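Local structure of KLLA0C04147p (Kluyveromyces lactis, 5H2D) at residues S137-T142 / W413-E418; S47-M52 / M60-S65; S95-L100 / G306-D311; K28-L33 / D358-E363. The protein binds ergosterol in its C-terminal oxysterol-binding (ORD) domain, the part in this chain, and probably transfers sterols between membranes. All blocks are in the same frame, centred on the assembly; numbering follows the deposited sequence.

How the contacts relate
From the N terminus, the chain first enters contact 4: the loop 28-33 is joined to helix 357-363, closing a circuit of more than 300 residues. Contact 2 is nested within it and closes early, folding 60-65 back on the end of helix 45-49. Contact 3, also nested in contact 4, brings helix 95-108 to the loop before strand 314-319. Contact 1 opens at strand 138-146 and closes only at strand 411-415, so it crosses contacts 3 and 4. Contacts 2 and 4 touch through Val64 CG2 and Met362 CE, 4.0 Å apart; contacts 2 and 3, with centres about 46 Å apart, lie on opposite sides of the chain's centre.

Contact 1 of 4, residues S137-T142 / W413-E418; sequences SYRFFT and WKFNGE
Phe141 on strand 138-146 and Phe415 at the end of strand 411-415 mark the nearest backbone approach, their CA atoms 9.2 Å apart, and no hydrogen bond joins the two segments; the contact is therefore made by side chains. Both phenylalanines set CG opposite the backbone N (chi1 near -178°), which directs each ring toward the other strand. The two side chains cross at about a right angle, and the closest atoms are Phe141 CD2 and Phe415 CE1 at 3.8 Å. With centroids 6.0 Å apart and planes inclined at 56°, the rings meet obliquely. Regular ring geometry is found with neighbours: Trp155 stacks on Phe415, while Phe141 stacks with Tyr419 and meets Trp399 edge-to-face. Within its own segment, Phe415 has Gly417 N 3.3 Å above its ring plane, displaced toward the rim. The bend that brings Gly417 there includes an Asx turn, in which Asn416 OD1 accepts from Glu418 N at 3.0 Å. Arg139, two residues before Phe141 on the same face of its strand, adds a looser touch, NH2 to Phe415 CE2 at 4.5 Å. Its guanidinium is held chiefly by others, namely Ser21 and the carboxylates of Glu19 and Glu157, so the aromatic contact is secondary to those polar bonds. Strand 411-415 pairs with strand 400-404 in a two-stranded antiparallel sheet, and the aromatic cluster packs this C-terminal hairpin against strand 138-146 in the antiparallel beta-barrel wall of the oxysterol-binding domain.

Contact 2 of 4, residues S47-M52 / M60-S65; sequences SVLKSM and MTLPVS
Pro63 supplies the only ring in the two segments, and Val48 meets it along its CG-CD side with both methyls: CG1 approaches Pro63 CD at 3.8 Å and CG2 approaches Pro63 CG at 3.9 Å. The same CG1 also reaches Leu62 CD2, 3.7 Å away, the valine and leucine side chains crossing at about a right angle. With CG1 anti to the backbone N (chi1 172°), that methyl touches both Leu62 and Pro63, whereas CG2, beside the nitrogen, meets Pro63. Aromatic rings come from elsewhere: Phe173 and Phe178, on strands 161-173 and 178-190, both touch Leu49 and Met60. The first segment holds residues of helix 45-49 and the type I beta turn Leu49-Met52 that follows, where Met52 N bonds to Leu49 O; this reversal carries the Met52 side chain over to Met60 and Thr61. No hydrogen bond crosses the contact, which is held by apolar side chains. Leu62 also lines the ergosterol pocket of this oxysterol-binding domain, its side chain about 4 Å from the bound sterol, and Val48 therefore packs on a residue of the pocket wall. Farther along, Leu49 CD2 lies 3.6 Å from Met60 SD. The two methionines differ in shape: Met60 runs straight beyond CG, whereas Met52 folds at its last torsion (chi3 -61°). Met52 SD comes 3.9 Å from Met60 CG, and the bend carries Met52 CE to 4.1 Å from Leu62 CD2. Met52 CE also lies 3.8 Å from the backbone oxygen of Thr61.

Contact 3 of 4, residues S95-L100 / G306-D311; sequences STLRLL and GGPKYD
Tyr310 OH is hydrogen-bonded to Asp94 OD2, just ahead of helix 95-108, and rests against Leu97 of that helix, with Leu97 CD2 3.5 Å from the phenolic oxygen. The other oxygen of Asp94, OD1, is hydrogen-bonded to Thr96 OG1. One carboxylate thus fixes the tip of Tyr310 and ties it to the first turn of the helix, where the positive end of the helix dipole probably favours the negative charge. Across the segments themselves the contact is apolar. Leu97 places CG opposite its backbone N (chi1 -179°), directing both methyls to the loop. CD2 touches both Tyr310 CE1 at 4.0 Å and Pro308 CB at 3.9 Å, while CD1 lies 4.0 Å from the same Pro308 CB. The leucine crosses the proline at about a right angle and meets the tyrosine ring obliquely. Trp267, from strand 265-272, packs edge-to-face with Tyr310 and touches Leu97; Pro308 also touches Phe92 and Phe315. The arrangement is helix-on-loop packing, joining the N-terminal end of helix 95-108 to the connection before strand 314-319 of the antiparallel oxysterol-binding fold.

Contact 4 of 4, residues K28-L33 / D358-E363; sequences KLRQRL and DQRAME
Arg30 and Glu363 both carry CG opposite their backbone N (-179° in Arg30); Glu363 then runs on extended, while Arg30 turns at chi3 (75°) to present NH1 and NH2, and the two side chains approach from opposite directions. They meet end-on through two hydrogen bonds of a salt bridge, Arg30 NH1 to Glu363 OE1 at 2.8 Å and Arg30 NH2 to Glu363 OE2 at 3.0 Å. The second bond is the straighter and lies in the guanidinium plane, but it reaches OE2 from above the carboxylate; the first meets OE1 on its syn side but tilted out of the carboxylate plane. Guanidinium and carboxylate are turned 60° against each other, a twisted pairing. Leu33 CD2 sits over the centre of the Arg30 guanidinium, 3.5 Å above its plane, and comes within 3.9 Å of Glu363 OE1. Arg360, one helical turn before Glu363, bends back so that its NH1 approaches Glu363 OE1 at 2.9 Å, in the plane of its own guanidinium. Arg30, Arg360 and Glu363 form a salt-bridge network joining the loop between helices 7-18 and 45-49 to helix 357-363 of the sterol-binding domain. Nearby, Asn338 ND2 bonds Glu363 OE2, and Arg30 NE bonds Val335 O. The buried carboxylate of Glu363 is thus held by two arginines and an amide, a setting that probably keeps it ionised.

Contact 1 of 4, residues S137-T142 / W413-E418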
loop_
_atom_site.group_PDB
_atom_site.type_symbol
_atom_site.label_atom_id
_atom_site.label_comp_id
_atom_site.label_asym_id
_atom_site.label_seq_id
_atom_site.Cartn_x
_atom_site.Cartn_y
_atom_site.Cartn_z
ATOM N N SER A 137 15.611 -5.054 -5.659
ATOM C CA SER A 137 15.274 -5.515 -7.003
ATOM C C SER A 137 13.779 -5.438 -7.311
ATOM O O SER A 137 13.258 -6.261 -8.070
ATOM C CB SER A 137 15.794 -6.933 -7.244
ATOM O OG SER A 137 17.215 -6.939 -7.242
ATOM N N TYR A 138 13.058 -4.437 -6.786
ATOM C CA TYR A 138 11.671 -4.273 -7.198
ATOM C C TYR A 138 11.407 -2.865 -7.724
ATOM O O TYR A 138 12.129 -1.910 -7.423
ATOM C CB TYR A 138 10.670 -4.621 -6.069
ATOM C CG TYR A 138 10.574 -3.677 -4.878
ATOM C CD1 TYR A 138 9.999 -2.419 -5.005
ATOM C CD2 TYR A 138 10.980 -4.084 -3.606
ATOM C CE1 TYR A 138 9.877 -1.575 -3.914
ATOM C CE2 TYR A 138 10.853 -3.248 -2.504
ATOM C CZ TYR A 138 10.301 -1.992 -2.667
ATOM O OH TYR A 138 10.171 -1.164 -1.572
ATOM N N ARG A 139 10.349 -2.763 -8.532
ATOM C CA ARG A 139 9.854 -1.492 -9.042
ATOM C C ARG A 139 8.362 -1.429 -8.768
ATOM O O ARG A 139 7.646 -2.405 -8.996
ATOM C CB ARG A 139 10.146 -1.326 -10.549
ATOM C CG ARG A 139 9.377 -2.273 -11.463
ATOM C CD ARG A 139 9.886 -2.160 -12.902
ATOM N NE ARG A 139 8.952 -2.775 -13.834
ATOM C CZ ARG A 139 9.167 -2.910 -15.134
ATOM N NH1 ARG A 139 10.315 -2.500 -15.667
ATOM N NH2 ARG A 139 8.244 -3.465 -15.902
ATOM N N PHE A 140 7.908 -0.282 -8.271
ATOM C CA PHE A 140 6.511 -0.001 -7.974
ATOM C C PHE A 140 6.046 1.158 -8.839
ATOM O O PHE A 140 6.748 2.162 -8.969
ATOM C CB PHE A 140 6.336 0.373 -6.490
ATOM C CG PHE A 140 4.976 0.944 -6.144
ATOM C CD1 PHE A 140 3.945 0.102 -5.731
ATOM C CD2 PHE A 140 4.740 2.312 -6.205
ATOM C CE1 PHE A 140 2.697 0.626 -5.405
ATOM C CE2 PHE A 140 3.489 2.838 -5.872
ATOM C CZ PHE A 140 2.481 1.987 -5.467
ATOM N N PHE A 141 4.844 1.041 -9.396
ATOM C CA PHE A 141 4.269 2.132 -10.164
ATOM C C PHE A 141 2.776 2.206 -9.895
ATOM O O PHE A 141 2.115 1.173 -9.745
ATOM C CB PHE A 141 4.493 1.965 -11.672
ATOM C CG PHE A 141 3.944 3.102 -12.464
ATOM C CD1 PHE A 141 4.554 4.349 -12.409
ATOM C CD2 PHE A 141 2.789 2.954 -13.207
ATOM C CE1 PHE A 141 4.034 5.424 -13.117
ATOM C CE2 PHE A 141 2.261 4.027 -13.919
ATOM C CZ PHE A 141 2.892 5.261 -13.869
ATOM N N THR A 142 2.243 3.427 -9.854
ATOM C CA THR A 142 0.810 3.599 -9.650
ATOM C C THR A 142 0.341 4.844 -10.393
ATOM O O THR A 142 1.086 5.822 -10.536
ATOM C CB THR A 142 0.465 3.679 -8.143
ATOM O OG1 THR A 142 -0.948 3.804 -7.971
ATOM C CG2 THR A 142 1.139 4.883 -7.490
ATOM N N TRP A 413 -7.115 -3.359 -13.378
ATOM C CA TRP A 413 -6.376 -2.357 -14.135
ATOM C C TRP A 413 -5.084 -2.990 -14.623
ATOM O O TRP A 413 -4.179 -3.263 -13.829
ATOM C CB TRP A 413 -6.113 -1.122 -13.278
ATOM C CG TRP A 413 -7.373 -0.413 -12.929
ATOM C CD1 TRP A 413 -8.085 -0.527 -11.770
ATOM C CD2 TRP A 413 -8.090 0.506 -13.753
ATOM N NE1 TRP A 413 -9.200 0.272 -11.817
ATOM C CE2 TRP A 413 -9.221 0.929 -13.022
ATOM C CE3 TRP A 413 -7.867 1.043 -15.027
ATOM C CZ2 TRP A 413 -10.141 1.842 -13.535
ATOM C CZ3 TRP A 413 -8.788 1.954 -15.538
ATOM C CH2 TRP A 413 -9.910 2.337 -14.794
ATOM N N LYS A 414 -5.009 -3.237 -15.927
ATOM C CA LYS A 414 -3.863 -3.909 -16.530
ATOM C C LYS A 414 -2.832 -2.869 -16.953
ATOM O O LYS A 414 -3.094 -2.040 -17.827
ATOM C CB LYS A 414 -4.308 -4.753 -17.721
ATOM C CG LYS A 414 -3.196 -5.610 -18.296
ATOM C CD LYS A 414 -3.714 -6.475 -19.436
ATOM C CE LYS A 414 -2.679 -7.493 -19.871
ATOM N NZ LYS A 414 -1.441 -6.841 -20.362
ATOM N N PHE A 415 -1.666 -2.914 -16.321
ATOM C CA PHE A 415 -0.531 -2.092 -16.727
ATOM C C PHE A 415 -0.221 -2.340 -18.199
ATOM O O PHE A 415 -0.181 -3.488 -18.646
ATOM C CB PHE A 415 0.657 -2.450 -15.826
ATOM C CG PHE A 415 1.918 -1.652 -16.063
ATOM C CD1 PHE A 415 1.968 -0.297 -15.788
ATOM C CD2 PHE A 415 3.073 -2.290 -16.490
ATOM C CE1 PHE A 415 3.153 0.418 -15.976
ATOM C CE2 PHE A 415 4.252 -1.597 -16.676
ATOM C CZ PHE A 415 4.297 -0.235 -16.424
ATOM N N ASN A 416 -0.028 -1.265 -18.969
ATOM C CA ASN A 416 0.200 -1.450 -20.403
ATOM C C ASN A 416 1.653 -1.748 -20.752
ATOM O O ASN A 416 1.958 -1.944 -21.932
ATOM C CB ASN A 416 -0.315 -0.249 -21.218
ATOM C CG ASN A 416 0.424 1.055 -20.940
ATOM O OD1 ASN A 416 1.560 1.082 -20.461
ATOM N ND2 ASN A 416 -0.246 2.161 -21.254
ATOM N N GLY A 417 2.538 -1.833 -19.762
ATOM C CA GLY A 417 3.916 -2.242 -19.978
ATOM C C GLY A 417 4.828 -1.202 -20.588
ATOM O O GLY A 417 5.982 -1.525 -20.898
ATOM N N GLU A 418 4.367 0.039 -20.748
ATOM C CA GLU A 418 5.122 1.057 -21.469
ATOM C C GLU A 418 5.895 2.016 -20.577
ATOM O O GLU A 418 6.866 2.622 -21.042
ATOM C CB GLU A 418 4.178 1.880 -22.344
ATOM C CG GLU A 418 3.395 1.038 -23.310
ATOM C CD GLU A 418 3.698 1.397 -24.729
ATOM O OE1 GLU A 418 3.318 2.519 -25.144
ATOM O OE2 GLU A 418 4.329 0.568 -25.421
#

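Contact 2 of 4, residues S47-M52 / M60-S65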
loop_
_atom_site.group_PDB
_atom_site.type_symbol
_atom_site.label_atom_id
_atom_site.label_comp_id
_atom_site.label_asym_id
_atom_site.label_seq_id
_atom_site.Cartn_x
_atom_site.Cartn_y
_atom_site.Cartn_z
ATOM N N SER A 47 -14.120 18.636 17.282
ATOM C CA SER A 47 -14.513 20.017 17.002
ATOM C C SER A 47 -14.595 20.280 15.508
ATOM O O SER A 47 -15.395 21.119 15.066
ATOM C CB SER A 47 -13.544 21.009 17.663
ATOM O OG SER A 47 -12.349 21.202 16.918
ATOM N N VAL A 48 -13.790 19.559 14.724
ATOM C CA VAL A 48 -13.768 19.712 13.276
ATOM C C VAL A 48 -14.892 18.908 12.640
ATOM O O VAL A 48 -15.652 19.416 11.805
ATOM C CB VAL A 48 -12.391 19.275 12.733
ATOM C CG1 VAL A 48 -12.398 19.238 11.209
ATOM C CG2 VAL A 48 -11.287 20.188 13.247
ATOM N N LEU A 49 -15.031 17.645 13.040
ATOM C CA LEU A 49 -15.931 16.733 12.348
ATOM C C LEU A 49 -17.388 16.880 12.765
ATOM O O LEU A 49 -18.260 16.390 12.046
ATOM C CB LEU A 49 -15.499 15.282 12.561
ATOM C CG LEU A 49 -14.117 14.864 12.030
ATOM C CD1 LEU A 49 -13.868 13.394 12.322
ATOM C CD2 LEU A 49 -14.003 15.148 10.534
ATOM N N LYS A 50 -17.677 17.521 13.902
ATOM C CA LYS A 50 -19.065 17.581 14.358
ATOM C C LYS A 50 -19.965 18.292 13.356
ATOM O O LYS A 50 -21.179 18.057 13.343
ATOM C CB LYS A 50 -19.157 18.274 15.718
ATOM C CG LYS A 50 -18.881 19.765 15.698
ATOM C CD LYS A 50 -18.871 20.335 17.120
ATOM C CE LYS A 50 -18.460 21.794 17.116
ATOM N NZ LYS A 50 -18.274 22.327 18.487
ATOM N N SER A 51 -19.403 19.179 12.541
ATOM C CA SER A 51 -20.163 19.944 11.558
ATOM C C SER A 51 -20.204 19.268 10.191
ATOM O O SER A 51 -20.705 19.867 9.233
ATOM C CB SER A 51 -19.586 21.360 11.422
ATOM O OG SER A 51 -18.321 21.367 10.771
ATOM N N MET A 52 -19.709 18.036 10.080
ATOM C CA MET A 52 -19.605 17.368 8.784
ATOM C C MET A 52 -20.028 15.913 8.896
ATOM O O MET A 52 -19.458 15.023 8.256
ATOM C CB MET A 52 -18.192 17.499 8.217
ATOM C CG MET A 52 -17.814 18.947 7.949
ATOM S SD MET A 52 -16.185 19.163 7.231
ATOM C CE MET A 52 -15.181 18.463 8.540
ATOM N N MET A 60 -14.687 16.548 2.715
ATOM C CA MET A 60 -14.432 17.356 3.893
ATOM C C MET A 60 -13.300 18.339 3.649
ATOM O O MET A 60 -12.333 18.034 2.947
ATOM C CB MET A 60 -14.071 16.476 5.085
ATOM C CG MET A 60 -15.221 15.690 5.661
ATOM S SD MET A 60 -14.607 14.674 7.017
ATOM C CE MET A 60 -16.103 13.825 7.520
ATOM N N THR A 61 -13.418 19.510 4.257
ATOM C CA THR A 61 -12.312 20.447 4.367
ATOM C C THR A 61 -11.756 20.364 5.781
ATOM O O THR A 61 -12.505 20.483 6.758
ATOM C CB THR A 61 -12.757 21.873 4.044
ATOM O OG1 THR A 61 -14.144 22.031 4.376
ATOM C CG2 THR A 61 -12.548 22.162 2.567
ATOM N N LEU A 62 -10.453 20.139 5.885
ATOM C CA LEU A 62 -9.842 19.886 7.177
ATOM C C LEU A 62 -8.704 20.861 7.412
ATOM O O LEU A 62 -8.036 21.293 6.465
ATOM C CB LEU A 62 -9.313 18.446 7.261
ATOM C CG LEU A 62 -10.380 17.374 7.039
ATOM C CD1 LEU A 62 -9.737 16.042 6.705
ATOM C CD2 LEU A 62 -11.271 17.230 8.273
ATOM N N PRO A 63 -8.465 21.233 8.665
ATOM C CA PRO A 63 -7.266 22.009 8.985
ATOM C C PRO A 63 -6.022 21.171 8.747
ATOM O O PRO A 63 -6.070 19.941 8.686
ATOM C CB PRO A 63 -7.440 22.333 10.468
ATOM C CG PRO A 63 -8.246 21.176 10.988
ATOM C CD PRO A 63 -9.200 20.819 9.875
ATOM N N VAL A 64 -4.888 21.861 8.606
ATOM C CA VAL A 64 -3.653 21.168 8.264
ATOM C C VAL A 64 -3.238 20.180 9.347
ATOM O O VAL A 64 -2.520 19.215 9.064
ATOM C CB VAL A 64 -2.529 22.183 7.974
ATOM C CG1 VAL A 64 -2.105 22.886 9.250
ATOM C CG2 VAL A 64 -1.352 21.480 7.321
ATOM N N SER A 65 -3.674 20.394 10.591
ATOM C CA SER A 65 -3.419 19.434 11.656
ATOM C C SER A 65 -3.939 18.040 11.319
ATOM O O SER A 65 -3.455 17.054 11.883
ATOM C CB SER A 65 -4.059 19.928 12.962
ATOM O OG SER A 65 -3.495 21.171 13.348
#

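Contact 3 of 4, residues S95-L100 / G306-D311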
loop_
_atom_site.group_PDB
_atom_site.type_symbol
_atom_site.label_atom_id
_atom_site.label_comp_id
_atom_site.label_asym_id
_atom_site.label_seq_id
_atom_site.Cartn_x
_atom_site.Cartn_y
_atom_site.Cartn_z
ATOM N N SER A 95 4.006 -25.186 -0.392
ATOM C CA SER A 95 3.124 -24.097 -0.809
ATOM C C SER A 95 2.366 -23.487 0.363
ATOM O O SER A 95 2.073 -22.285 0.345
ATOM C CB SER A 95 2.141 -24.576 -1.880
ATOM O OG SER A 95 1.256 -25.565 -1.379
ATOM N N THR A 96 2.037 -24.287 1.390
ATOM C CA THR A 96 1.304 -23.737 2.531
ATOM C C THR A 96 2.179 -22.814 3.367
ATOM O O THR A 96 1.662 -21.883 3.997
ATOM C CB THR A 96 0.730 -24.853 3.411
ATOM O OG1 THR A 96 1.791 -25.559 4.075
ATOM C CG2 THR A 96 -0.088 -25.816 2.570
ATOM N N LEU A 97 3.492 -23.061 3.396
ATOM C CA LEU A 97 4.427 -22.164 4.068
ATOM C C LEU A 97 4.668 -20.901 3.247
ATOM O O LEU A 97 4.813 -19.812 3.817
ATOM C CB LEU A 97 5.744 -22.895 4.355
ATOM C CG LEU A 97 6.870 -22.140 5.074
ATOM C CD1 LEU A 97 6.414 -21.612 6.424
ATOM C CD2 LEU A 97 8.109 -23.019 5.243
ATOM N N ARG A 98 4.690 -21.013 1.921
ATOM C CA ARG A 98 4.653 -19.799 1.110
ATOM C C ARG A 98 3.427 -18.965 1.463
ATOM O O ARG A 98 3.526 -17.743 1.634
ATOM C CB ARG A 98 4.664 -20.145 -0.379
ATOM C CG ARG A 98 5.888 -20.939 -0.802
ATOM C CD ARG A 98 6.199 -20.796 -2.291
ATOM N NE ARG A 98 5.219 -21.477 -3.138
ATOM C CZ ARG A 98 5.287 -22.768 -3.454
ATOM N NH1 ARG A 98 4.358 -23.318 -4.226
ATOM N NH2 ARG A 98 6.278 -23.508 -2.977
ATOM N N LEU A 99 2.266 -19.609 1.594
ATOM C CA LEU A 99 1.048 -18.875 1.922
ATOM C C LEU A 99 1.142 -18.223 3.298
ATOM O O LEU A 99 0.672 -17.100 3.490
ATOM C CB LEU A 99 -0.168 -19.798 1.839
ATOM C CG LEU A 99 -1.525 -19.170 2.148
ATOM C CD1 LEU A 99 -1.710 -17.837 1.394
ATOM C CD2 LEU A 99 -2.685 -20.110 1.845
ATOM N N LEU A 100 1.734 -18.913 4.275
ATOM C CA LEU A 100 1.903 -18.307 5.593
ATOM C C LEU A 100 2.642 -16.978 5.493
ATOM O O LEU A 100 2.236 -15.970 6.095
ATOM C CB LEU A 100 2.653 -19.264 6.522
ATOM C CG LEU A 100 3.040 -18.712 7.901
ATOM C CD1 LEU A 100 1.795 -18.420 8.742
ATOM C CD2 LEU A 100 3.985 -19.661 8.619
ATOM N N GLY A 306 14.899 -17.883 14.069
ATOM C CA GLY A 306 15.816 -18.513 13.142
ATOM C C GLY A 306 15.138 -19.036 11.893
ATOM O O GLY A 306 15.790 -19.626 11.026
ATOM N N GLY A 307 13.828 -18.826 11.785
ATOM C CA GLY A 307 13.102 -19.240 10.608
ATOM C C GLY A 307 12.026 -20.257 10.917
ATOM O O GLY A 307 11.772 -20.593 12.079
ATOM N N PRO A 308 11.382 -20.779 9.877
ATOM C CA PRO A 308 10.229 -21.659 10.088
ATOM C C PRO A 308 10.617 -22.964 10.762
ATOM O O PRO A 308 11.731 -23.471 10.611
ATOM C CB PRO A 308 9.706 -21.916 8.671
ATOM C CG PRO A 308 10.342 -20.877 7.819
ATOM C CD PRO A 308 11.639 -20.532 8.448
ATOM N N LYS A 309 9.663 -23.509 11.502
ATOM C CA LYS A 309 9.833 -24.761 12.222
ATOM C C LYS A 309 8.659 -25.671 11.898
ATOM O O LYS A 309 7.508 -25.228 11.879
ATOM C CB LYS A 309 9.913 -24.528 13.742
ATOM C CG LYS A 309 11.020 -23.605 14.202
ATOM C CD LYS A 309 12.401 -24.183 13.928
ATOM C CE LYS A 309 13.482 -23.317 14.559
ATOM N NZ LYS A 309 14.855 -23.892 14.416
ATOM N N TYR A 310 8.945 -26.946 11.639
ATOM C CA TYR A 310 7.895 -27.906 11.327
ATOM C C TYR A 310 7.509 -28.782 12.513
ATOM O O TYR A 310 6.584 -29.593 12.391
ATOM C CB TYR A 310 8.319 -28.785 10.143
ATOM C CG TYR A 310 8.029 -28.159 8.788
ATOM C CD1 TYR A 310 8.882 -27.201 8.244
ATOM C CD2 TYR A 310 6.899 -28.520 8.066
ATOM C CE1 TYR A 310 8.620 -26.623 7.011
ATOM C CE2 TYR A 310 6.621 -27.939 6.833
ATOM C CZ TYR A 310 7.490 -26.998 6.316
ATOM O OH TYR A 310 7.239 -26.424 5.089
ATOM N N ASP A 311 8.164 -28.623 13.657
ATOM C CA ASP A 311 7.910 -29.488 14.805
ATOM C C ASP A 311 6.827 -28.953 15.733
ATOM O O ASP A 311 6.560 -29.572 16.769
ATOM C CB ASP A 311 9.205 -29.723 15.594
ATOM C CG ASP A 311 9.833 -28.438 16.110
ATOM O OD1 ASP A 311 9.179 -27.371 16.065
ATOM O OD2 ASP A 311 10.994 -28.495 16.578
#

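Contact 4 of 4, residues K28-L33 / D358-E363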
loop_
_atom_site.group_PDB
_atom_site.type_symbol
_atom_site.label_atom_id
_atom_site.label_comp_id
_atom_site.label_asym_id
_atom_site.label_seq_id
_atom_site.Cartn_x
_atom_site.Cartn_y
_atom_site.Cartn_z
ATOM N N LYS A 28 21.301 7.841 -2.115
ATOM C CA LYS A 28 20.955 7.189 -0.861
ATOM C C LYS A 28 19.542 7.585 -0.432
ATOM O O LYS A 28 19.128 8.737 -0.595
ATOM C CB LYS A 28 21.991 7.580 0.196
ATOM C CG LYS A 28 21.661 7.289 1.640
ATOM C CD LYS A 28 22.844 7.718 2.505
ATOM C CE LYS A 28 22.406 8.359 3.806
ATOM N NZ LYS A 28 22.107 7.347 4.849
ATOM N N LEU A 29 18.796 6.616 0.098
ATOM C CA LEU A 29 17.430 6.878 0.542
ATOM C C LEU A 29 17.374 8.091 1.463
ATOM O O LEU A 29 18.227 8.276 2.334
ATOM C CB LEU A 29 16.870 5.658 1.277
ATOM C CG LEU A 29 16.699 4.380 0.463
ATOM C CD1 LEU A 29 16.267 3.238 1.351
ATOM C CD2 LEU A 29 15.682 4.601 -0.648
ATOM N N ARG A 30 16.337 8.910 1.298
ATOM C CA ARG A 30 16.152 10.038 2.196
ATOM C C ARG A 30 15.928 9.569 3.633
ATOM O O ARG A 30 15.108 8.677 3.897
ATOM C CB ARG A 30 14.968 10.895 1.733
ATOM C CG ARG A 30 14.731 12.111 2.624
ATOM C CD ARG A 30 13.810 13.106 1.960
ATOM N NE ARG A 30 12.411 12.664 1.967
ATOM C CZ ARG A 30 11.406 13.478 1.681
ATOM N NH1 ARG A 30 11.658 14.752 1.376
ATOM N NH2 ARG A 30 10.150 13.030 1.723
ATOM N N GLN A 31 16.655 10.192 4.567
ATOM C CA GLN A 31 16.683 9.774 5.965
ATOM C C GLN A 31 15.860 10.657 6.885
ATOM O O GLN A 31 15.534 10.227 7.998
ATOM C CB GLN A 31 18.122 9.760 6.495
ATOM C CG GLN A 31 19.057 8.877 5.716
ATOM C CD GLN A 31 18.793 7.405 5.943
ATOM O OE1 GLN A 31 18.797 6.927 7.082
ATOM N NE2 GLN A 31 18.553 6.674 4.856
ATOM N N ARG A 32 15.561 11.879 6.475
ATOM C CA ARG A 32 14.795 12.792 7.308
ATOM C C ARG A 32 14.209 13.865 6.410
ATOM O O ARG A 32 14.527 13.953 5.219
ATOM C CB ARG A 32 15.665 13.408 8.406
ATOM C CG ARG A 32 16.852 14.202 7.882
ATOM C CD ARG A 32 17.360 15.183 8.941
ATOM N NE ARG A 32 16.388 16.246 9.205
ATOM C CZ ARG A 32 16.425 17.059 10.256
ATOM N NH1 ARG A 32 17.384 16.937 11.164
ATOM N NH2 ARG A 32 15.491 17.991 10.406
ATOM N N LEU A 33 13.321 14.660 6.993
ATOM C CA LEU A 33 12.744 15.819 6.333
ATOM C C LEU A 33 13.507 17.073 6.733
ATOM O O LEU A 33 14.184 17.114 7.759
ATOM C CB LEU A 33 11.271 15.981 6.700
ATOM C CG LEU A 33 10.389 14.763 6.439
ATOM C CD1 LEU A 33 8.956 15.084 6.836
ATOM C CD2 LEU A 33 10.491 14.360 4.977
ATOM N N ASP A 358 1.606 21.554 -4.004
ATOM C CA ASP A 358 0.949 21.772 -2.716
ATOM C C ASP A 358 1.439 20.766 -1.685
ATOM O O ASP A 358 1.722 21.121 -0.531
ATOM C CB ASP A 358 -0.585 21.736 -2.844
ATOM C CG ASP A 358 -1.118 20.544 -3.624
ATOM O OD1 ASP A 358 -0.359 19.849 -4.337
ATOM O OD2 ASP A 358 -2.350 20.334 -3.544
ATOM N N GLN A 359 1.566 19.506 -2.090
ATOM C CA GLN A 359 2.085 18.495 -1.183
ATOM C C GLN A 359 3.530 18.792 -0.786
ATOM O O GLN A 359 3.915 18.571 0.366
ATOM C CB GLN A 359 1.963 17.117 -1.834
ATOM C CG GLN A 359 2.363 15.993 -0.913
ATOM C CD GLN A 359 2.148 14.646 -1.547
ATOM O OE1 GLN A 359 1.194 14.440 -2.297
ATOM N NE2 GLN A 359 3.043 13.715 -1.252
ATOM N N ARG A 360 4.348 19.283 -1.724
ATOM C CA ARG A 360 5.728 19.638 -1.390
ATOM C C ARG A 360 5.771 20.770 -0.371
ATOM O O ARG A 360 6.545 20.722 0.594
ATOM C CB ARG A 360 6.494 20.036 -2.651
ATOM C CG ARG A 360 7.912 20.573 -2.390
ATOM C CD ARG A 360 8.853 19.495 -1.846
ATOM N NE ARG A 360 8.813 18.321 -2.709
ATOM C CZ ARG A 360 8.976 17.074 -2.281
ATOM N NH1 ARG A 360 9.223 16.833 -1.003
ATOM N NH2 ARG A 360 8.874 16.069 -3.137
ATOM N N ALA A 361 4.964 21.810 -0.587
ATOM C CA ALA A 361 4.911 22.911 0.370
ATOM C C ALA A 361 4.526 22.410 1.751
ATOM O O ALA A 361 5.137 22.799 2.756
ATOM C CB ALA A 361 3.928 23.979 -0.101
ATOM N N MET A 362 3.521 21.536 1.826
ATOM C CA MET A 362 3.085 21.062 3.133
ATOM C C MET A 362 4.195 20.278 3.815
ATOM O O MET A 362 4.427 20.435 5.021
ATOM C CB MET A 362 1.832 20.200 3.015
ATOM C CG MET A 362 1.320 19.794 4.384
ATOM S SD MET A 362 -0.084 18.670 4.297
ATOM C CE MET A 362 -1.364 19.776 3.715
ATOM N N GLU A 363 4.910 19.449 3.053
ATOM C CA GLU A 363 5.988 18.668 3.647
ATOM C C GLU A 363 7.052 19.566 4.251
ATOM O O GLU A 363 7.694 19.195 5.244
ATOM C CB GLU A 363 6.610 17.749 2.599
ATOM C CG GLU A 363 7.535 16.704 3.192
ATOM C CD GLU A 363 8.371 16.007 2.141
ATOM O OE1 GLU A 363 9.515 16.454 1.897
ATOM O OE2 GLU A 363 7.889 15.012 1.552
#